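Local coordinates for clan CA, family C40, NlpC/P60 superfamily cysteine peptidase (Trichomonas vaginalis, PDB 6BIO), which is probably a cysteine peptidase of the peptidoglycan-hydrolase type, a laterally acquired enzyme with which the parasite targets bacteria, at residues K32-L41 and F63-W74. Sequence-based numbering, arbitrary orientation.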
# COMPACT_ATOMS: atom_id res chain seq x y z
N LYS A 32 -14.81 3.12 -10.05
CA LYS A 32 -15.66 2.41 -9.10
C LYS A 32 -15.10 1.01 -8.86
O LYS A 32 -14.69 0.32 -9.80
CB LYS A 32 -17.09 2.32 -9.62
CG LYS A 32 -17.81 3.64 -9.50
CD LYS A 32 -19.27 3.53 -9.97
CE LYS A 32 -20.02 4.87 -9.76
NZ LYS A 32 -21.48 4.73 -10.01
N ALA A 33 -15.16 0.56 -7.61
CA ALA A 33 -14.75 -0.79 -7.24
C ALA A 33 -15.96 -1.55 -6.71
O ALA A 33 -16.89 -0.96 -6.11
CB ALA A 33 -13.66 -0.73 -6.19
N TYR A 34 -15.94 -2.85 -6.94
CA TYR A 34 -17.03 -3.74 -6.58
C TYR A 34 -16.48 -4.99 -5.89
O TYR A 34 -15.31 -5.31 -5.96
CB TYR A 34 -17.82 -4.15 -7.83
CG TYR A 34 -18.38 -3.00 -8.57
CD1 TYR A 34 -19.60 -2.46 -8.22
CD2 TYR A 34 -17.68 -2.41 -9.62
CE1 TYR A 34 -20.12 -1.37 -8.89
CE2 TYR A 34 -18.21 -1.33 -10.31
CZ TYR A 34 -19.41 -0.81 -9.93
OH TYR A 34 -19.96 0.26 -10.61
N LYS A 35 -17.37 -5.72 -5.25
CA LYS A 35 -16.98 -6.93 -4.56
C LYS A 35 -17.28 -8.19 -5.38
O LYS A 35 -17.10 -9.29 -4.86
CB LYS A 35 -17.64 -6.98 -3.18
CG LYS A 35 -16.99 -6.00 -2.17
CD LYS A 35 -15.66 -6.53 -1.67
CE LYS A 35 -14.86 -5.48 -0.96
NZ LYS A 35 -13.64 -6.12 -0.40
N SER A 36 -17.69 -8.05 -6.62
CA SER A 36 -17.82 -9.19 -7.53
C SER A 36 -17.62 -8.72 -8.97
O SER A 36 -17.64 -7.53 -9.26
CB SER A 36 -19.16 -9.85 -7.41
OG SER A 36 -20.08 -9.19 -8.17
N SER A 37 -17.41 -9.69 -9.86
CA SER A 37 -17.27 -9.43 -11.29
C SER A 37 -18.60 -9.36 -12.02
O SER A 37 -18.63 -9.23 -13.25
CB SER A 37 -16.42 -10.49 -11.92
OG SER A 37 -17.10 -11.74 -11.91
N ASN A 38 -19.70 -9.46 -11.29
CA ASN A 38 -21.04 -9.24 -11.83
C ASN A 38 -21.84 -8.49 -10.78
O ASN A 38 -22.76 -9.03 -10.16
CB ASN A 38 -21.67 -10.60 -12.16
CG ASN A 38 -22.90 -10.48 -13.00
OD1 ASN A 38 -23.40 -9.38 -13.28
ND2 ASN A 38 -23.42 -11.62 -13.41
N PRO A 39 -21.51 -7.23 -10.56
CA PRO A 39 -22.01 -6.52 -9.39
C PRO A 39 -23.35 -5.88 -9.67
O PRO A 39 -23.78 -5.75 -10.82
CB PRO A 39 -20.97 -5.41 -9.19
CG PRO A 39 -20.42 -5.16 -10.57
CD PRO A 39 -20.44 -6.50 -11.25
N ASP A 40 -23.99 -5.51 -8.58
CA ASP A 40 -25.00 -4.47 -8.58
C ASP A 40 -24.25 -3.16 -8.86
O ASP A 40 -23.59 -2.61 -7.98
CB ASP A 40 -25.67 -4.47 -7.21
CG ASP A 40 -26.74 -3.44 -7.06
OD1 ASP A 40 -26.89 -2.62 -8.00
OD2 ASP A 40 -27.43 -3.47 -5.98
N LEU A 41 -24.32 -2.67 -10.09
CA LEU A 41 -23.43 -1.57 -10.49
C LEU A 41 -23.74 -0.27 -9.76
O LEU A 41 -22.87 0.63 -9.72
CB LEU A 41 -23.52 -1.32 -11.99
CG LEU A 41 -22.91 -2.43 -12.85
CD1 LEU A 41 -23.37 -2.36 -14.32
CD2 LEU A 41 -21.39 -2.42 -12.82
N PHE A 63 -13.81 -7.11 -15.81
CA PHE A 63 -13.19 -6.55 -14.62
C PHE A 63 -11.84 -7.20 -14.35
O PHE A 63 -11.61 -8.37 -14.65
CB PHE A 63 -14.08 -6.81 -13.40
CG PHE A 63 -15.38 -6.04 -13.40
CD1 PHE A 63 -15.44 -4.75 -12.89
CD2 PHE A 63 -16.55 -6.62 -13.86
CE1 PHE A 63 -16.62 -4.06 -12.86
CE2 PHE A 63 -17.73 -5.92 -13.86
CZ PHE A 63 -17.77 -4.64 -13.37
N ALA A 64 -10.98 -6.43 -13.71
CA ALA A 64 -9.77 -6.93 -13.08
C ALA A 64 -10.05 -7.14 -11.60
O ALA A 64 -10.63 -6.27 -10.94
CB ALA A 64 -8.62 -5.93 -13.22
N HIS A 65 -9.65 -8.30 -11.08
CA HIS A 65 -9.69 -8.61 -9.67
C HIS A 65 -8.36 -8.16 -9.09
O HIS A 65 -7.31 -8.69 -9.48
CB HIS A 65 -9.86 -10.10 -9.48
CG HIS A 65 -10.21 -10.49 -8.09
ND1 HIS A 65 -10.29 -11.82 -7.70
CD2 HIS A 65 -10.53 -9.75 -7.00
CE1 HIS A 65 -10.64 -11.86 -6.42
NE2 HIS A 65 -10.80 -10.63 -5.98
N VAL A 66 -8.38 -7.15 -8.22
CA VAL A 66 -7.16 -6.52 -7.72
C VAL A 66 -7.09 -6.66 -6.21
O VAL A 66 -8.10 -6.84 -5.52
CB VAL A 66 -7.01 -5.05 -8.19
CG1 VAL A 66 -7.08 -4.97 -9.73
CG2 VAL A 66 -8.10 -4.16 -7.58
N ARG A 67 -5.88 -6.50 -5.70
CA ARG A 67 -5.62 -6.70 -4.29
C ARG A 67 -4.62 -5.68 -3.80
O ARG A 67 -3.60 -5.42 -4.46
CB ARG A 67 -5.07 -8.10 -4.04
CG ARG A 67 -4.74 -8.42 -2.57
CD ARG A 67 -4.20 -9.83 -2.46
NE ARG A 67 -2.87 -10.01 -2.99
CZ ARG A 67 -1.75 -9.75 -2.31
NH1 ARG A 67 -1.80 -9.15 -1.13
NH2 ARG A 67 -0.58 -10.10 -2.81
N ILE A 68 -4.92 -5.11 -2.64
CA ILE A 68 -3.99 -4.24 -1.90
C ILE A 68 -3.92 -4.82 -0.49
O ILE A 68 -4.91 -4.79 0.23
CB ILE A 68 -4.46 -2.79 -1.89
CG1 ILE A 68 -4.57 -2.24 -3.31
CG2 ILE A 68 -3.53 -1.90 -1.03
CD1 ILE A 68 -5.55 -1.06 -3.38
N GLY A 69 -2.81 -5.41 -0.13
CA GLY A 69 -2.73 -6.04 1.19
C GLY A 69 -3.79 -7.11 1.35
O GLY A 69 -3.89 -8.04 0.56
N THR A 70 -4.57 -6.97 2.41
CA THR A 70 -5.62 -7.93 2.71
C THR A 70 -6.92 -7.63 1.98
O THR A 70 -7.87 -8.39 2.14
CB THR A 70 -5.91 -7.97 4.22
OG1 THR A 70 -6.31 -6.67 4.65
CG2 THR A 70 -4.69 -8.34 5.03
N GLU A 71 -7.02 -6.54 1.24
CA GLU A 71 -8.24 -6.11 0.60
C GLU A 71 -8.24 -6.50 -0.87
O GLU A 71 -7.26 -6.28 -1.57
CB GLU A 71 -8.38 -4.59 0.73
CG GLU A 71 -9.69 -4.00 0.25
CD GLU A 71 -10.89 -4.26 1.15
OE1 GLU A 71 -10.68 -4.66 2.32
OE2 GLU A 71 -12.04 -4.08 0.67
N ASP A 72 -9.34 -7.05 -1.35
CA ASP A 72 -9.53 -7.32 -2.77
C ASP A 72 -10.86 -6.75 -3.26
O ASP A 72 -11.84 -6.64 -2.51
CB ASP A 72 -9.38 -8.82 -3.12
CG ASP A 72 -10.55 -9.63 -2.62
OD1 ASP A 72 -10.66 -9.82 -1.39
OD2 ASP A 72 -11.38 -10.04 -3.44
N CYS A 73 -10.89 -6.42 -4.54
CA CYS A 73 -12.07 -5.86 -5.17
C CYS A 73 -11.93 -6.00 -6.68
O CYS A 73 -10.91 -6.49 -7.19
CB CYS A 73 -12.28 -4.40 -4.75
SG CYS A 73 -10.99 -3.29 -5.28
N TRP A 74 -12.94 -5.55 -7.39
CA TRP A 74 -13.01 -5.68 -8.84
C TRP A 74 -13.23 -4.29 -9.43
O TRP A 74 -14.11 -3.55 -8.97
CB TRP A 74 -14.18 -6.57 -9.23
CG TRP A 74 -14.07 -7.98 -8.78
CD1 TRP A 74 -14.37 -8.49 -7.54
CD2 TRP A 74 -13.62 -9.10 -9.56
NE1 TRP A 74 -14.14 -9.84 -7.51
CE2 TRP A 74 -13.72 -10.24 -8.75
CE3 TRP A 74 -13.18 -9.24 -10.88
CZ2 TRP A 74 -13.39 -11.51 -9.21
CZ3 TRP A 74 -12.84 -10.52 -11.35
CH2 TRP A 74 -12.93 -11.63 -10.51
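W74 lies flat against the backbone turn at S36 and S37, just beyond the point where strand 30-34 pairs with strand 71-76. Its CB sits 3.6 Å from S36 O. With CG anti to the carbonyl carbon (chi1 -64°), the indole reaches along that turn: CG lies near S36 C, CD1 comes to 3.5 Å from S36 N, and NE1 runs past S36 CA. On the six-membered ring, CE3 and CZ3 both meet S37 CB, which stands 3.7 Å from the ring centroid in a CH-pi contact, and CH2, at the tip, is 3.9 Å from S37 CB. S37 OG turns instead to E60 and N61. H65 packs on the opposite indole face, its ring held by a nearly straight bond from NE2 to D72 OD2 (2.7 Å, 174°).

The strands themselves join through Y34 and W74, a hydrogen-bonded antiparallel pair: Y34 N to W74 O and W74 N to Y34 O, both 2.8 Å. Beside it, the F63 ring fills the corner between Y34 and P39, with L41 CD2 at its edge; the Y34 and F63 planes meet at a steep 75°. K35 bends at chi2 and runs back along strand 71-76, where NZ donates to D72 O nearly along its C=O axis and forms a salt bridge with E71 OE2, which it meets from above the carboxylate plane. Y46 OH also bonds that oxygen.

This is packing within an antiparallel sheet that probably forms a small SH3-like barrel. Backbone bonds and aromatic packing make the contact; further along strand 71-76, a carbonyl and a carboxylate grip K35, which would probably favour its charged form.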